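Local coordinates for ribonuclease VapC5 (Mycobacterium tuberculosis, PDB 3DBO), which acts as the probable toxin of a VapBC toxin-antitoxin pair, a probably magnesium-dependent PIN-domain ribonuclease whose limited RNA cleavage is seen in complex with its antitoxin VapB5, at residues B[123-137]-B[141-150]. Sequence-based numbering, arbitrary orientation.
Sequences ASRALPVITQDDDFA and GAASVEIIRV. With NA (sodium ion), chain D.
Strands 129-131 and 147-149 run parallel, their axes approaching to 4.9 Å and crossing at 23°. Val129 and Thr131 each use both N-H and C=O on the edge strand: Val129 N bonds to Glu146 O (2.9 Å) and Val129 O receives Ile148 N, then Thr131 N bonds to Ile148 O and Thr131 O receives Val150 N. Beta-branched residues suit these extended backbones. On one face, Ile147 CD1 packs on Phe136 CB (3.5 Å) and also touches Val129 CB, while Val129 CG1 sits over the centre of the Phe136 ring. On the other face, Ile148 CD1 rests against Pro128 CB at 3.5 Å. Arg149 bends at chi2 (-148°), laying one guanidinium face against Ile147 CG2 in one of its two conformers; the weak NH1 bond to Asp133 O, resting on that conformer, is doubtful. Thr131 OG1, anti to the backbone N (chi1 -173°), accepts from Asp133 N in an ST turn and also bonds to Asp26. Before the strands, a sodium ion joins Leu127 O (2.7 Å) to Ser144 O (2.9 Å). The pair forms one edge of the parallel sheet of the PIN domain, with Thr131 beside Asp26, a predicted magnesium ligand.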
loop_
_atom_site.group_PDB
_atom_site.type_symbol
_atom_site.label_atom_id
_atom_site.label_comp_id
_atom_site.label_asym_id
_atom_site.label_seq_id
_atom_site.Cartn_x
_atom_site.Cartn_y
_atom_site.Cartn_z
ATOM N N ALA B 123 -8.991 7.007 -1.274
ATOM C CA ALA B 123 -10.345 7.469 -1.644
ATOM C C ALA B 123 -10.649 8.878 -1.171
ATOM O O ALA B 123 -11.294 9.651 -1.884
ATOM C CB ALA B 123 -11.409 6.507 -1.152
ATOM N N SER B 124 -10.182 9.220 0.035
ATOM C CA SER B 124 -10.470 10.531 0.617
ATOM C C SER B 124 -9.738 11.651 -0.140
ATOM O O SER B 124 -10.109 12.819 -0.034
ATOM C CB SER B 124 -10.097 10.550 2.114
ATOM O OG SER B 124 -8.691 10.582 2.283
ATOM N N ARG B 125 -8.701 11.276 -0.895
ATOM C CA ARG B 125 -7.940 12.195 -1.735
ATOM C C ARG B 125 -8.294 12.071 -3.217
ATOM O O ARG B 125 -7.649 12.695 -4.062
ATOM C CB ARG B 125 -6.453 11.983 -1.515
ATOM C CG ARG B 125 -6.042 12.379 -0.110
ATOM C CD ARG B 125 -4.577 12.286 0.122
ATOM N NE ARG B 125 -4.276 12.770 1.472
ATOM C CZ ARG B 125 -3.706 13.935 1.754
ATOM N NH1 ARG B 125 -3.340 14.765 0.778
ATOM N NH2 ARG B 125 -3.485 14.258 3.020
ATOM N N ALA B 126 -9.318 11.269 -3.512
ATOM C CA ALA B 126 -9.765 10.980 -4.871
ATOM C C ALA B 126 -8.589 10.481 -5.723
ATOM O O ALA B 126 -8.356 10.945 -6.858
ATOM C CB ALA B 126 -10.451 12.198 -5.488
ATOM N N LEU B 127 -7.825 9.553 -5.150
ATOM C CA LEU B 127 -6.723 8.891 -5.836
ATOM C C LEU B 127 -6.928 7.387 -5.846
ATOM O O LEU B 127 -7.516 6.821 -4.911
ATOM C CB LEU B 127 -5.381 9.198 -5.163
ATOM C CG LEU B 127 -4.924 10.659 -5.084
ATOM C CD1 LEU B 127 -3.836 10.771 -4.057
ATOM C CD2 LEU B 127 -4.481 11.196 -6.437
ATOM N N PRO B 128 -6.451 6.720 -6.909
ATOM C CA PRO B 128 -6.550 5.284 -6.964
ATOM C C PRO B 128 -5.516 4.594 -6.077
ATOM O O PRO B 128 -4.428 5.137 -5.852
ATOM C CB PRO B 128 -6.253 4.978 -8.446
ATOM C CG PRO B 128 -5.373 6.050 -8.883
ATOM C CD PRO B 128 -5.798 7.281 -8.113
ATOM N N VAL B 129 -5.854 3.403 -5.601
ATOM C CA VAL B 129 -4.911 2.521 -4.935
ATOM C C VAL B 129 -4.212 1.641 -5.987
ATOM O O VAL B 129 -4.879 0.995 -6.805
ATOM C CB VAL B 129 -5.619 1.581 -3.922
ATOM C CG1 VAL B 129 -4.599 0.602 -3.330
ATOM C CG2 VAL B 129 -6.313 2.381 -2.798
ATOM N N ILE B 130 -2.878 1.627 -5.953
ATOM C CA ILE B 130 -2.068 0.790 -6.839
ATOM C C ILE B 130 -1.653 -0.415 -6.024
ATOM O O ILE B 130 -0.977 -0.265 -4.989
ATOM C CB ILE B 130 -0.843 1.582 -7.389
ATOM C CG1 ILE B 130 -1.250 3.004 -7.794
ATOM C CG2 ILE B 130 -0.189 0.859 -8.564
ATOM C CD1 ILE B 130 -2.397 3.082 -8.791
ATOM N N THR B 131 -2.053 -1.608 -6.467
ATOM C CA THR B 131 -1.803 -2.824 -5.704
ATOM C C THR B 131 -1.326 -3.979 -6.578
ATOM O O THR B 131 -1.740 -4.116 -7.733
ATOM C CB THR B 131 -3.033 -3.246 -4.799
ATOM O OG1 THR B 131 -2.680 -4.345 -3.951
ATOM C CG2 THR B 131 -4.262 -3.635 -5.615
ATOM N N GLN B 132 -0.469 -4.810 -6.007
ATOM C CA GLN B 132 -0.019 -6.003 -6.689
ATOM C C GLN B 132 -0.860 -7.200 -6.258
ATOM O O GLN B 132 -0.881 -8.210 -6.952
ATOM C CB GLN B 132 1.486 -6.247 -6.438
ATOM C CG GLN B 132 2.034 -7.392 -7.233
ATOM C CD GLN B 132 3.488 -7.717 -6.958
ATOM O OE1 GLN B 132 4.100 -8.435 -7.739
ATOM N NE2 GLN B 132 4.055 -7.198 -5.859
ATOM N N ASP B 133 -1.548 -7.085 -5.120
ATOM C CA ASP B 133 -2.247 -8.222 -4.513
ATOM C C ASP B 133 -3.772 -8.099 -4.678
ATOM O O ASP B 133 -4.230 -7.161 -5.316
ATOM C CB ASP B 133 -1.852 -8.397 -3.039
ATOM C CG ASP B 133 -0.425 -8.931 -2.863
ATOM O OD1 ASP B 133 0.321 -9.039 -3.864
ATOM O OD2 ASP B 133 -0.040 -9.237 -1.708
ATOM N N ASP B 134 -4.542 -9.021 -4.100
ATOM C CA ASP B 134 -5.980 -9.130 -4.415
ATOM C C ASP B 134 -6.978 -8.665 -3.351
ATOM O O ASP B 134 -8.161 -9.006 -3.424
ATOM C CB ASP B 134 -6.332 -10.563 -4.882
ATOM C CG ASP B 134 -6.226 -11.617 -3.771
ATOM O OD1 ASP B 134 -5.831 -11.299 -2.615
ATOM O OD2 ASP B 134 -6.547 -12.797 -4.069
ATOM N N ASP B 135 -6.519 -7.878 -2.380
ATOM C CA ASP B 135 -7.337 -7.567 -1.207
ATOM C C ASP B 135 -8.376 -6.470 -1.416
ATOM O O ASP B 135 -9.395 -6.430 -0.725
ATOM C CB ASP B 135 -6.459 -7.194 -0.009
ATOM C CG ASP B 135 -7.233 -7.200 1.320
ATOM O OD1 ASP B 135 -8.245 -7.929 1.450
ATOM O OD2 ASP B 135 -6.815 -6.485 2.253
ATOM N N PHE B 136 -8.108 -5.565 -2.333
ATOM C CA PHE B 136 -8.928 -4.360 -2.434
ATOM C C PHE B 136 -10.145 -4.605 -3.306
ATOM O O PHE B 136 -11.041 -3.770 -3.393
ATOM C CB PHE B 136 -8.081 -3.230 -2.980
ATOM C CG PHE B 136 -7.017 -2.762 -2.036
ATOM C CD1 PHE B 136 -7.288 -1.750 -1.121
ATOM C CD2 PHE B 136 -5.750 -3.333 -2.044
ATOM C CE1 PHE B 136 -6.308 -1.308 -0.252
ATOM C CE2 PHE B 136 -4.769 -2.905 -1.156
ATOM C CZ PHE B 136 -5.044 -1.875 -0.267
ATOM N N ALA B 137 -10.166 -5.781 -3.935
ATOM C CA ALA B 137 -11.241 -6.222 -4.831
ATOM C C ALA B 137 -12.624 -6.074 -4.251
ATOM O O ALA B 137 -13.555 -5.684 -4.955
ATOM C CB ALA B 137 -11.012 -7.670 -5.248
ATOM N N GLY B 141 -16.265 -0.359 -6.956
ATOM C CA GLY B 141 -17.548 0.308 -7.176
ATOM C C GLY B 141 -17.983 1.227 -6.048
ATOM O O GLY B 141 -18.881 2.044 -6.232
ATOM N N ALA B 142 -17.389 1.086 -4.867
ATOM C CA ALA B 142 -17.672 2.039 -3.777
ATOM C C ALA B 142 -17.304 3.462 -4.203
ATOM O O ALA B 142 -16.368 3.664 -4.953
ATOM C CB ALA B 142 -16.948 1.619 -2.502
ATOM N N ALA B 143 -18.056 4.477 -3.775
ATOM C CA ALA B 143 -17.704 5.823 -4.205
ATOM C C ALA B 143 -16.286 6.219 -3.776
ATOM O O ALA B 143 -15.796 5.851 -2.693
ATOM C CB ALA B 143 -18.754 6.881 -3.770
ATOM N N SER B 144 -15.649 6.944 -4.682
ATOM C CA SER B 144 -14.278 7.390 -4.588
ATOM C C SER B 144 -13.234 6.271 -4.646
ATOM O O SER B 144 -12.057 6.582 -4.652
ATOM C CB SER B 144 -14.075 8.297 -3.361
ATOM O OG SER B 144 -15.022 9.356 -3.430
ATOM N N VAL B 145 -13.659 5.000 -4.717
ATOM C CA VAL B 145 -12.696 3.860 -4.781
ATOM C C VAL B 145 -12.322 3.541 -6.237
ATOM O O VAL B 145 -13.202 3.323 -7.068
ATOM C CB VAL B 145 -13.219 2.592 -4.035
ATOM C CG1 VAL B 145 -12.292 1.361 -4.271
ATOM C CG2 VAL B 145 -13.337 2.901 -2.503
ATOM N N GLU B 146 -11.025 3.557 -6.550
ATOM C CA GLU B 146 -10.547 3.000 -7.835
ATOM C C GLU B 146 -9.321 2.151 -7.504
ATOM O O GLU B 146 -8.406 2.623 -6.830
ATOM C CB GLU B 146 -10.175 4.189 -8.761
ATOM C CG GLU B 146 -9.451 3.901 -10.101
ATOM C CD GLU B 146 -8.927 5.184 -10.800
ATOM O OE1 GLU B 146 -9.247 6.305 -10.364
ATOM O OE2 GLU B 146 -8.179 5.077 -11.796
ATOM N N ILE B 147 -9.346 0.885 -7.910
ATOM C CA ILE B 147 -8.262 -0.056 -7.642
ATOM C C ILE B 147 -7.535 -0.342 -8.976
ATOM O O ILE B 147 -8.185 -0.617 -9.962
ATOM C CB ILE B 147 -8.814 -1.386 -7.085
ATOM C CG1 ILE B 147 -9.649 -1.113 -5.805
ATOM C CG2 ILE B 147 -7.690 -2.389 -6.764
ATOM C CD1 ILE B 147 -8.844 -0.306 -4.709
ATOM N N ILE B 148 -6.206 -0.262 -8.974
ATOM C CA ILE B 148 -5.389 -0.555 -10.165
ATOM C C ILE B 148 -4.454 -1.705 -9.822
ATOM O O ILE B 148 -3.577 -1.567 -8.977
ATOM C CB ILE B 148 -4.617 0.702 -10.624
ATOM C CG1 ILE B 148 -5.597 1.825 -10.971
ATOM C CG2 ILE B 148 -3.701 0.389 -11.844
ATOM C CD1 ILE B 148 -4.944 3.205 -11.168
ATOM N N ARG B 149 -4.684 -2.864 -10.441
ATOM C CA ARG B 149 -3.912 -4.055 -10.129
ATOM C C ARG B 149 -2.685 -4.141 -11.031
ATOM O O ARG B 149 -2.820 -4.193 -12.256
ATOM C CB ARG B 149 -4.749 -5.310 -10.280
ATOM C CG ARG B 149 -5.988 -5.227 -9.481
ATOM C CD ARG B 149 -6.453 -6.527 -8.959
ATOM N NE ARG B 149 -7.675 -6.251 -8.213
ATOM C CZ ARG B 149 -7.753 -6.131 -6.899
ATOM N NH1 ARG B 149 -6.696 -6.301 -6.097
ATOM N NH2 ARG B 149 -8.917 -5.870 -6.382
ATOM N N VAL B 150 -1.500 -4.165 -10.426
ATOM C CA VAL B 150 -0.239 -4.197 -11.176
ATOM C C VAL B 150 0.550 -5.461 -10.870
ATOM O O VAL B 150 1.656 -5.617 -11.343
ATOM C CB VAL B 150 0.635 -2.967 -10.871
ATOM C CG1 VAL B 150 -0.046 -1.687 -11.377
ATOM C CG2 VAL B 150 0.933 -2.903 -9.362
ATOM O OXT VAL B 150 0.100 -6.372 -10.176
HETATM NA NA NA D . -9.585 5.165 -4.569
HETATM O O HOH W 1 -13.193 11.693 -2.224
HETATM O O HOH W 2 -9.661 3.573 -2.344
#